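Local coordinates for protein putative glucoamylase (Bacteroides caccae ATCC 43185, PDB 4QT9) that probably hydrolyses glycosidic bonds of glucose-containing oligo- or polysaccharides, as a putative glucoamylase built on an alpha/alpha toroid, at residues Y112-Y117 with K124-K129; G133-T138 with M209-L214; W175-K180 with W188-T193. All blocks are in the same frame, centred on the assembly; numbering follows the deposited sequence. Where two conformers were deposited one is given.

Contact 1. Residues Y112-Y117 with K124-K129; sequences YPHWWY and KPFGQK
Phe126 meets His114 with a face and Trp115 with an edge, and the three rings form an aromatic cluster beside strand 115-117, the middle strand of a small antiparallel sheet. Over one face of Phe126 the His114 ring makes a face-to-face stack, with ring centroids 4.0 Å apart and planes tilted by only 17°. Toward Trp115 it is the phenyl edge that points: its CD1 stands 3.5 Å from Trp115 CH2, over the face of the indole's six-membered ring, and the planes are nearly perpendicular at 85°. One flat phenyl thus serves both neighbours. It can do so because its CG is anti to the backbone N (chi1 -179°), which carries the ring over to His114 and Trp115.

The aliphatic part of Lys124 suits a place flanked by two aromatic side chains. Its CB sits over the face of Tyr117, 3.9 Å from the ring centroid, in a CH-pi contact, while its extended chain runs beside Trp115, with CD 3.8 Å from Trp115 CE3. With an alanine here instead of Trp115, the edge of Phe126 would probably lose its facing ring, a gap would open beside the Lys124 chain and Glu49 would be deprived of the hydrogen bond it accepts from the indole N-H.

Further out, Val64 of strand 64-66 touches both Trp115 and Lys124, and His114 rests on Thr66 and Glu137. The two backbones are joined directly by Lys124 N, which donates to Trp115 O at 3.0 Å, and through a water that accepts from Trp115 N and donates to Lys124 O at 2.7 Å.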
loop_
_atom_site.group_PDB
_atom_site.type_symbol
_atom_site.label_atom_id
_atom_site.label_comp_id
_atom_site.label_asym_id
_atom_site.label_seq_id
_atom_site.Cartn_x
_atom_site.Cartn_y
_atom_site.Cartn_z
ATOM N N TYR A 112 2.849 1.385 15.224
ATOM C CA TYR A 112 2.288 0.040 15.268
ATOM C C TYR A 112 3.278 -0.991 14.715
ATOM O O TYR A 112 4.112 -0.661 13.861
ATOM C CB TYR A 112 0.945 -0.010 14.534
ATOM C CG TYR A 112 -0.168 0.659 15.313
ATOM C CD1 TYR A 112 -0.780 0.016 16.389
ATOM C CD2 TYR A 112 -0.585 1.952 15.004
ATOM C CE1 TYR A 112 -1.821 0.616 17.098
ATOM C CE2 TYR A 112 -1.607 2.574 15.723
ATOM C CZ TYR A 112 -2.225 1.896 16.766
ATOM O OH TYR A 112 -3.250 2.471 17.464
ATOM N N PRO A 113 3.224 -2.262 15.209
ATOM C CA PRO A 113 4.130 -3.286 14.647
ATOM C C PRO A 113 3.660 -3.735 13.268
ATOM O O PRO A 113 2.528 -3.417 12.883
ATOM C CB PRO A 113 3.978 -4.446 15.629
ATOM C CG PRO A 113 2.563 -4.335 16.109
ATOM C CD PRO A 113 2.316 -2.856 16.226
ATOM N N HIS A 114 4.482 -4.527 12.552
ATOM C CA HIS A 114 4.066 -5.113 11.265
ATOM C C HIS A 114 2.817 -5.998 11.444
ATOM O O HIS A 114 1.844 -5.873 10.706
ATOM C CB HIS A 114 5.188 -5.967 10.666
ATOM C CG HIS A 114 4.986 -6.327 9.223
ATOM N ND1 HIS A 114 5.991 -6.159 8.312
ATOM C CD2 HIS A 114 3.898 -6.814 8.586
ATOM C CE1 HIS A 114 5.498 -6.536 7.146
ATOM N NE2 HIS A 114 4.241 -6.941 7.263
ATOM N N TRP A 115 2.839 -6.852 12.465
ATOM C CA TRP A 115 1.760 -7.804 12.755
ATOM C C TRP A 115 1.309 -7.827 14.202
ATOM O O TRP A 115 2.120 -7.646 15.102
ATOM C CB TRP A 115 2.270 -9.232 12.486
ATOM C CG TRP A 115 2.506 -9.640 11.064
ATOM C CD1 TRP A 115 1.824 -9.214 9.961
ATOM C CD2 TRP A 115 3.338 -10.727 10.630
ATOM N NE1 TRP A 115 2.227 -9.923 8.852
ATOM C CE2 TRP A 115 3.149 -10.868 9.234
ATOM C CE3 TRP A 115 4.224 -11.606 11.289
ATOM C CZ2 TRP A 115 3.827 -11.843 8.479
ATOM C CZ3 TRP A 115 4.861 -12.599 10.548
ATOM C CH2 TRP A 115 4.668 -12.705 9.161
ATOM N N TRP A 116 0.040 -8.177 14.410
ATOM C CA TRP A 116 -0.564 -8.573 15.682
ATOM C C TRP A 116 -1.350 -9.843 15.491
ATOM O O TRP A 116 -1.797 -10.154 14.383
ATOM C CB TRP A 116 -1.561 -7.558 16.290
ATOM C CG TRP A 116 -1.226 -6.112 16.320
ATOM C CD1 TRP A 116 -0.706 -5.417 17.373
ATOM C CD2 TRP A 116 -1.650 -5.134 15.364
ATOM N NE1 TRP A 116 -0.685 -4.071 17.088
ATOM C CE2 TRP A 116 -1.281 -3.867 15.868
ATOM C CE3 TRP A 116 -2.240 -5.209 14.087
ATOM C CZ2 TRP A 116 -1.530 -2.686 15.167
ATOM C CZ3 TRP A 116 -2.468 -4.037 13.389
ATOM C CH2 TRP A 116 -2.135 -2.793 13.940
ATOM N N TYR A 117 -1.647 -10.499 16.594
ATOM C CA TYR A 117 -2.634 -11.562 16.666
ATOM C C TYR A 117 -3.927 -10.787 16.835
ATOM O O TYR A 117 -4.021 -9.980 17.765
ATOM C CB TYR A 117 -2.336 -12.516 17.832
ATOM C CG TYR A 117 -1.009 -13.230 17.701
ATOM C CD1 TYR A 117 -0.882 -14.363 16.902
ATOM C CD2 TYR A 117 0.099 -12.820 18.438
ATOM C CE1 TYR A 117 0.333 -15.043 16.797
ATOM C CE2 TYR A 117 1.317 -13.496 18.349
ATOM C CZ TYR A 117 1.429 -14.608 17.529
ATOM O OH TYR A 117 2.629 -15.284 17.453
ATOM N N LYS A 124 3.155 -9.808 16.881
ATOM C CA LYS A 124 3.729 -11.035 16.392
ATOM C C LYS A 124 5.008 -10.607 15.694
ATOM O O LYS A 124 4.940 -9.864 14.702
ATOM C CB LYS A 124 2.807 -11.891 15.505
ATOM C CG LYS A 124 3.592 -13.099 14.976
ATOM C CD LYS A 124 2.845 -13.980 13.984
ATOM C CE LYS A 124 3.693 -15.150 13.552
ATOM N NZ LYS A 124 3.001 -16.002 12.542
ATOM N N PRO A 125 6.186 -11.019 16.224
ATOM C CA PRO A 125 7.451 -10.602 15.584
ATOM C C PRO A 125 7.486 -10.983 14.104
ATOM O O PRO A 125 7.049 -12.074 13.743
ATOM C CB PRO A 125 8.532 -11.317 16.396
ATOM C CG PRO A 125 7.871 -11.569 17.756
ATOM C CD PRO A 125 6.428 -11.893 17.397
ATOM N N PHE A 126 7.894 -10.032 13.233
ATOM C CA PHE A 126 7.953 -10.282 11.793
ATOM C C PHE A 126 9.299 -10.958 11.433
ATOM O O PHE A 126 9.452 -11.507 10.347
ATOM C CB PHE A 126 7.689 -9.001 10.989
ATOM C CG PHE A 126 7.715 -9.177 9.485
ATOM C CD1 PHE A 126 6.737 -9.923 8.835
ATOM C CD2 PHE A 126 8.705 -8.572 8.714
ATOM C CE1 PHE A 126 6.766 -10.096 7.442
ATOM C CE2 PHE A 126 8.721 -8.723 7.314
ATOM C CZ PHE A 126 7.759 -9.500 6.688
ATOM N N GLY A 127 10.183 -11.002 12.421
ATOM C CA GLY A 127 11.518 -11.592 12.450
ATOM C C GLY A 127 11.951 -11.473 13.899
ATOM O O GLY A 127 11.353 -10.680 14.629
ATOM N N GLN A 128 12.953 -12.246 14.352
ATOM C CA GLN A 128 13.393 -12.236 15.768
ATOM C C GLN A 128 13.512 -10.808 16.371
ATOM O O GLN A 128 12.800 -10.465 17.319
ATOM C CB GLN A 128 14.740 -12.973 15.935
ATOM C CG GLN A 128 15.066 -13.388 17.379
ATOM C CD GLN A 128 16.544 -13.636 17.610
ATOM O OE1 GLN A 128 17.201 -14.405 16.896
ATOM N NE2 GLN A 128 17.092 -13.011 18.644
ATOM N N LYS A 129 14.374 -9.984 15.792
ATOM C CA LYS A 129 14.627 -8.640 16.294
ATOM C C LYS A 129 13.581 -7.597 15.800
ATOM O O LYS A 129 13.599 -6.466 16.266
ATOM C CB LYS A 129 16.065 -8.226 15.966
ATOM C CG LYS A 129 17.083 -9.131 16.666
ATOM C CD LYS A 129 18.519 -8.768 16.357
ATOM C CE LYS A 129 19.481 -9.539 17.231
ATOM N NZ LYS A 129 20.894 -9.149 16.969
HETATM O O HOH W 1 5.532 -7.398 13.706
#

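Contact 2. Residues G133-T138 with M209-L214; sequences GDLVET and MIMYIL
Leu135 and Val136, in the first turn of helix 135-152, receive the side chain of Met211 from helix 209-217. Met211 is present as selenomethionine, and its SE atom lies 3.7 Å from Val136 CG2 and 3.9 Å from Leu135 CB, wedged where the two side chains leave the helix. Further back along the same chain, Met211 CG approaches the carbonyl oxygen Leu135 O to 3.7 Å. Its first two torsions carry the chain outward from its own helix, and the bend at chi3 (49°) then turns the terminal methyl aside, leaving SE as the atom that meets both neighbours. A long, unbranched and polarisable side chain suits this place, since it can follow the uneven surface made by a branched leucine and a valine.

The backbones come close here, with Val136 CA and Met211 CA 5.9 Å apart. The alpha/alpha toroid is built of helices packed around a ring, and here the start of one rests on another; Met211 also touches Ala139, one turn further along helix 135-152. Ile210 and Leu214 extend the interface, resting on that helix and on Phe414 of helix 409-415.

The start of helix 135-152 is fixed by Asp134 at the N-cap. Its OD1 accepts from Glu137 N at 3.0 Å in a nearly straight bond (170°) that meets the carboxylate from above its plane; a short acidic side chain is well suited to capping an N-H of the first turn, which has no helical carbonyl to bond to. Asp134 O is gripped twice, from opposite faces of its plane: Thr138 N donates from 3.1 Å, while Thr138 OG1 curls back to donate from 2.8 Å and itself accepts from Tyr112 N.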
loop_
_atom_site.group_PDB
_atom_site.type_symbol
_atom_site.label_atom_id
_atom_site.label_comp_id
_atom_site.label_asym_id
_atom_site.label_seq_id
_atom_site.Cartn_x
_atom_site.Cartn_y
_atom_site.Cartn_z
ATOM N N GLY A 133 8.036 -1.621 16.892
ATOM C CA GLY A 133 7.439 -0.737 15.911
ATOM C C GLY A 133 8.073 -0.889 14.545
ATOM O O GLY A 133 9.255 -1.218 14.419
ATOM N N ASP A 134 7.245 -0.707 13.525
ATOM C CA ASP A 134 7.568 -0.705 12.093
ATOM C C ASP A 134 6.964 0.588 11.562
ATOM O O ASP A 134 5.732 0.685 11.467
ATOM C CB ASP A 134 6.970 -1.974 11.420
ATOM C CG ASP A 134 7.290 -2.077 9.941
ATOM O OD1 ASP A 134 7.271 -1.017 9.241
ATOM O OD2 ASP A 134 7.572 -3.197 9.475
ATOM N N LEU A 135 7.790 1.621 11.334
ATOM C CA LEU A 135 7.271 2.946 10.962
ATOM C C LEU A 135 6.682 3.031 9.537
ATOM O O LEU A 135 5.764 3.824 9.289
ATOM C CB LEU A 135 8.339 4.027 11.161
ATOM C CG LEU A 135 7.812 5.442 11.403
ATOM C CD1 LEU A 135 7.039 5.536 12.695
ATOM C CD2 LEU A 135 8.932 6.453 11.375
ATOM N N VAL A 136 7.161 2.200 8.633
ATOM C CA VAL A 136 6.651 2.143 7.260
ATOM C C VAL A 136 5.222 1.603 7.277
ATOM O O VAL A 136 4.335 2.175 6.665
ATOM C CB VAL A 136 7.581 1.278 6.396
ATOM C CG1 VAL A 136 6.986 1.044 5.011
ATOM C CG2 VAL A 136 8.958 1.920 6.307
ATOM N N GLU A 137 4.999 0.522 8.009
ATOM C CA GLU A 137 3.686 -0.090 8.161
ATOM C C GLU A 137 2.725 0.856 8.898
ATOM O O GLU A 137 1.550 0.950 8.528
ATOM C CB GLU A 137 3.842 -1.414 8.903
ATOM C CG GLU A 137 4.370 -2.517 8.006
ATOM C CD GLU A 137 3.280 -3.212 7.211
ATOM O OE1 GLU A 137 2.527 -4.018 7.809
ATOM O OE2 GLU A 137 3.157 -2.918 6.000
ATOM N N THR A 138 3.241 1.611 9.877
ATOM C CA THR A 138 2.463 2.623 10.618
ATOM C C THR A 138 1.972 3.728 9.649
ATOM O O THR A 138 0.814 4.147 9.714
ATOM C CB THR A 138 3.298 3.208 11.764
ATOM O OG1 THR A 138 3.618 2.161 12.667
ATOM C CG2 THR A 138 2.570 4.324 12.514
HETATM N N MSE A 209 7.839 6.771 0.682
HETATM C CA MSE A 209 7.774 8.240 0.686
HETATM C C MSE A 209 6.695 8.825 1.643
HETATM O O MSE A 209 7.010 9.765 2.368
HETATM C CB MSE A 209 7.586 8.831 -0.726
HETATM C CG MSE A 209 7.780 10.359 -0.771
HETATM SE SE MSE A 209 7.896 10.986 -2.616
HETATM C CE MSE A 209 6.045 11.108 -3.013
ATOM N N ILE A 210 5.454 8.278 1.650
ATOM C CA ILE A 210 4.340 8.754 2.479
ATOM C C ILE A 210 4.727 8.752 3.988
ATOM O O ILE A 210 4.191 9.543 4.769
ATOM C CB ILE A 210 3.013 7.956 2.188
ATOM C CG1 ILE A 210 1.731 8.711 2.629
ATOM C CG2 ILE A 210 3.019 6.524 2.766
ATOM C CD1 ILE A 210 1.538 10.151 1.986
HETATM N N MSE A 211 5.668 7.887 4.390
HETATM C CA MSE A 211 6.122 7.852 5.792
HETATM C C MSE A 211 6.823 9.191 6.181
HETATM O O MSE A 211 6.583 9.701 7.267
HETATM C CB MSE A 211 7.049 6.648 6.023
HETATM C CG MSE A 211 7.482 6.500 7.469
HETATM SE SE MSE A 211 9.103 5.432 7.553
HETATM C CE MSE A 211 10.141 6.321 6.247
ATOM N N TYR A 212 7.661 9.751 5.286
ATOM C CA TYR A 212 8.298 11.062 5.501
ATOM C C TYR A 212 7.277 12.188 5.404
ATOM O O TYR A 212 7.413 13.167 6.126
ATOM C CB TYR A 212 9.411 11.299 4.455
ATOM C CG TYR A 212 10.727 10.676 4.851
ATOM C CD1 TYR A 212 11.633 11.365 5.646
ATOM C CD2 TYR A 212 11.051 9.381 4.463
ATOM C CE1 TYR A 212 12.825 10.773 6.055
ATOM C CE2 TYR A 212 12.233 8.772 4.887
ATOM C CZ TYR A 212 13.112 9.471 5.692
ATOM O OH TYR A 212 14.302 8.908 6.075
ATOM N N ILE A 213 6.278 12.095 4.489
ATOM C CA ILE A 213 5.256 13.167 4.374
ATOM C C ILE A 213 4.424 13.216 5.688
ATOM O O ILE A 213 4.253 14.300 6.245
ATOM C CB ILE A 213 4.376 13.019 3.097
ATOM C CG1 ILE A 213 5.206 13.419 1.828
ATOM C CG2 ILE A 213 3.076 13.849 3.187
ATOM C CD1 ILE A 213 4.828 12.703 0.635
ATOM N N LEU A 214 3.967 12.059 6.201
ATOM C CA LEU A 214 3.195 11.989 7.467
ATOM C C LEU A 214 4.062 12.359 8.681
ATOM O O LEU A 214 3.574 13.020 9.590
ATOM C CB LEU A 214 2.592 10.601 7.645
ATOM C CG LEU A 214 1.511 10.235 6.638
ATOM C CD1 LEU A 214 1.120 8.793 6.791
ATOM C CD2 LEU A 214 0.292 11.176 6.750
#

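Contact 3. Residues W175-K180 with W188-T193; sequences WDWYRK and WHWSPT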
loop_
_atom_site.group_PDB
_atom_site.type_symbol
_atom_site.label_atom_id
_atom_site.label_comp_id
_atom_site.label_asym_id
_atom_site.label_seq_id
_atom_site.Cartn_x
_atom_site.Cartn_y
_atom_site.Cartn_z
ATOM N N TRP A 175 6.593 10.047 15.535
ATOM C CA TRP A 175 7.483 9.897 14.363
ATOM C C TRP A 175 8.908 10.341 14.720
ATOM O O TRP A 175 9.879 9.689 14.328
ATOM C CB TRP A 175 6.973 10.706 13.146
ATOM C CG TRP A 175 5.525 10.490 12.836
ATOM C CD1 TRP A 175 4.465 11.193 13.330
ATOM C CD2 TRP A 175 4.968 9.437 12.022
ATOM N NE1 TRP A 175 3.284 10.684 12.831
ATOM C CE2 TRP A 175 3.565 9.607 12.023
ATOM C CE3 TRP A 175 5.527 8.405 11.239
ATOM C CZ2 TRP A 175 2.704 8.746 11.311
ATOM C CZ3 TRP A 175 4.675 7.546 10.545
ATOM C CH2 TRP A 175 3.288 7.741 10.556
ATOM N N ASP A 176 9.017 11.431 15.513
ATOM C CA ASP A 176 10.286 12.026 15.895
ATOM C C ASP A 176 11.158 11.043 16.679
ATOM O O ASP A 176 12.376 11.096 16.545
ATOM C CB ASP A 176 10.048 13.318 16.688
ATOM C CG ASP A 176 11.317 14.047 17.044
ATOM O OD1 ASP A 176 11.800 14.843 16.204
ATOM O OD2 ASP A 176 11.823 13.836 18.171
ATOM N N TRP A 177 10.563 10.161 17.479
ATOM C CA TRP A 177 11.336 9.143 18.205
ATOM C C TRP A 177 12.199 8.302 17.246
ATOM O O TRP A 177 13.320 7.949 17.580
ATOM C CB TRP A 177 10.399 8.202 18.997
ATOM C CG TRP A 177 11.113 7.032 19.602
ATOM C CD1 TRP A 177 11.264 5.794 19.051
ATOM C CD2 TRP A 177 11.952 7.060 20.761
ATOM N NE1 TRP A 177 12.095 5.026 19.836
ATOM C CE2 TRP A 177 12.505 5.769 20.910
ATOM C CE3 TRP A 177 12.232 8.035 21.738
ATOM C CZ2 TRP A 177 13.330 5.426 21.986
ATOM C CZ3 TRP A 177 13.037 7.690 22.818
ATOM C CH2 TRP A 177 13.593 6.406 22.925
ATOM N N TYR A 178 11.658 7.966 16.074
ATOM C CA TYR A 178 12.280 7.100 15.091
ATOM C C TYR A 178 13.429 7.788 14.327
ATOM O O TYR A 178 13.996 7.192 13.427
ATOM C CB TYR A 178 11.198 6.527 14.168
ATOM C CG TYR A 178 10.381 5.449 14.870
ATOM C CD1 TYR A 178 9.403 5.784 15.803
ATOM C CD2 TYR A 178 10.610 4.096 14.622
ATOM C CE1 TYR A 178 8.707 4.800 16.512
ATOM C CE2 TYR A 178 9.905 3.106 15.309
ATOM C CZ TYR A 178 8.980 3.466 16.283
ATOM O OH TYR A 178 8.268 2.508 16.971
ATOM N N ARG A 179 13.846 9.000 14.759
ATOM C CA ARG A 179 15.016 9.677 14.233
ATOM C C ARG A 179 16.245 9.200 15.015
ATOM O O ARG A 179 17.347 9.693 14.761
ATOM C CB ARG A 179 14.892 11.206 14.350
ATOM C CG ARG A 179 13.823 11.877 13.499
ATOM C CD ARG A 179 13.682 13.326 13.945
ATOM N NE ARG A 179 14.905 14.106 13.717
ATOM C CZ ARG A 179 15.178 15.265 14.303
ATOM N NH1 ARG A 179 14.336 15.784 15.183
ATOM N NH2 ARG A 179 16.307 15.909 14.022
ATOM N N LYS A 180 16.042 8.305 16.031
ATOM C CA LYS A 180 17.101 7.707 16.869
ATOM C C LYS A 180 17.973 8.811 17.510
ATOM O O LYS A 180 19.134 8.987 17.148
ATOM C CB LYS A 180 17.950 6.721 16.025
ATOM C CG LYS A 180 19.017 5.952 16.797
ATOM C CD LYS A 180 19.812 5.031 15.863
ATOM C CE LYS A 180 21.045 4.518 16.550
ATOM N NZ LYS A 180 21.755 3.524 15.713
ATOM N N TRP A 188 13.420 2.497 10.160
ATOM C CA TRP A 188 12.278 1.640 9.908
ATOM C C TRP A 188 11.708 1.033 11.203
ATOM O O TRP A 188 10.482 1.004 11.378
ATOM C CB TRP A 188 12.699 0.503 8.938
ATOM C CG TRP A 188 11.564 -0.155 8.206
ATOM C CD1 TRP A 188 10.449 -0.728 8.758
ATOM C CD2 TRP A 188 11.507 -0.440 6.798
ATOM N NE1 TRP A 188 9.670 -1.293 7.775
ATOM C CE2 TRP A 188 10.313 -1.164 6.566
ATOM C CE3 TRP A 188 12.358 -0.156 5.704
ATOM C CZ2 TRP A 188 9.922 -1.566 5.281
ATOM C CZ3 TRP A 188 11.950 -0.515 4.430
ATOM C CH2 TRP A 188 10.745 -1.210 4.224
ATOM N N HIS A 189 12.605 0.530 12.089
ATOM C CA HIS A 189 12.227 -0.177 13.310
ATOM C C HIS A 189 12.805 0.331 14.600
ATOM O O HIS A 189 13.885 0.919 14.654
ATOM C CB HIS A 189 12.650 -1.657 13.237
ATOM C CG HIS A 189 12.499 -2.299 11.900
ATOM N ND1 HIS A 189 13.530 -2.284 10.983
ATOM C CD2 HIS A 189 11.469 -3.016 11.395
ATOM C CE1 HIS A 189 13.093 -2.994 9.954
ATOM N NE2 HIS A 189 11.849 -3.417 10.148
ATOM N N TRP A 190 12.097 -0.020 15.667
ATOM C CA TRP A 190 12.473 0.186 17.056
ATOM C C TRP A 190 11.877 -0.934 17.872
ATOM O O TRP A 190 10.677 -1.238 17.763
ATOM C CB TRP A 190 12.081 1.562 17.632
ATOM C CG TRP A 190 12.510 1.698 19.063
ATOM C CD1 TRP A 190 13.767 1.982 19.514
ATOM C CD2 TRP A 190 11.723 1.400 20.230
ATOM N NE1 TRP A 190 13.810 1.895 20.880
ATOM C CE2 TRP A 190 12.563 1.564 21.352
ATOM C CE3 TRP A 190 10.384 1.016 20.435
ATOM C CZ2 TRP A 190 12.097 1.413 22.669
ATOM C CZ3 TRP A 190 9.927 0.838 21.737
ATOM C CH2 TRP A 190 10.774 1.043 22.837
ATOM N N SER A 191 12.720 -1.536 18.708
ATOM C CA SER A 191 12.310 -2.639 19.562
ATOM C C SER A 191 12.516 -2.302 21.037
ATOM O O SER A 191 13.580 -1.784 21.380
ATOM C CB SER A 191 13.106 -3.887 19.213
ATOM O OG SER A 191 12.999 -4.834 20.264
ATOM N N PRO A 192 11.573 -2.665 21.932
ATOM C CA PRO A 192 11.815 -2.445 23.374
ATOM C C PRO A 192 12.917 -3.352 23.937
ATOM O O PRO A 192 13.493 -3.006 24.961
ATOM C CB PRO A 192 10.465 -2.762 24.039
ATOM C CG PRO A 192 9.513 -3.035 22.933
ATOM C CD PRO A 192 10.276 -3.324 21.688
ATOM N N THR A 193 13.217 -4.487 23.263
ATOM C CA THR A 193 14.218 -5.465 23.694
ATOM C C THR A 193 15.546 -5.280 22.943
ATOM O O THR A 193 16.612 -5.289 23.558
ATOM C CB THR A 193 13.644 -6.884 23.490
ATOM O OG1 THR A 193 12.478 -7.016 24.299
ATOM C CG2 THR A 193 14.635 -7.995 23.838
#
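Trp177 and Trp190 both carry CG opposite the backbone N (chi1 172° and -180°), and these torsions send the two indoles out to meet between their segments. They form an edge-to-face pair: the pyrrole edge of Trp177 points at the face of Trp190, with planes at 86° and five-membered ring centroids 4.6 Å apart. Trp177 NE1 leads, 3.4 Å from Trp190 CG, so the polar N-H edge of one indole lies over the electron-rich face of the other, while the benzo carbon CZ2 follows 4.0 Å from Trp190 CE2. Pro192 N lies over the opposite face of Trp190.

Tyr178 has CG anti to its carbonyl carbon instead (chi1 -74°), which brings the ring to the base of the same tryptophan: its CE2 is 3.5 Å from Trp190 CB, the two side chains crossing at roughly a right angle. A tyrosine fits because the ring packs on Trp190 while its hydroxyl is bonded to Phe108 O.

Trp177 and Tyr178 sit on a short 3-10 turn, which also holds a salt bridge between Arg179 NH1 and Asp176 OD1, 2.9 Å apart. After Trp190 the chain bends through an ST turn, where Ser191 OG accepts from Thr193 N at 3.0 Å.

His109 stacks on Trp177 and sets its ring edge-to-face with Trp190, enlarging the aromatic group at this surface. From here strand 189-190 pairs with strand 133-134, while Trp175, just before the 3-10 turn, rests on Leu135 of helix 135-152 and Leu214 of helix 209-217.

In the fold
Contact 2 is the buried one, an apolar join between helices with its centre about 11 Å from that of the chain; contact 3 lies at the surface and contact 1 is partly buried, and both rely on aromatic rings held by loops and short strands. Segment 133-138 connects all three. Its backbone N-H groups probably donate to segment 188-193 of contact 3, Gly133 N to Trp190 O and Leu135 N to Trp188 O, while Tyr112 O of contact 1 probably accepts from Asp134 N. Val136, which packs on Met211 in contact 2, also touches the Trp188 indole. Contact 3 is nested within the chain loop that contact 2 closes; contact 1 precedes both.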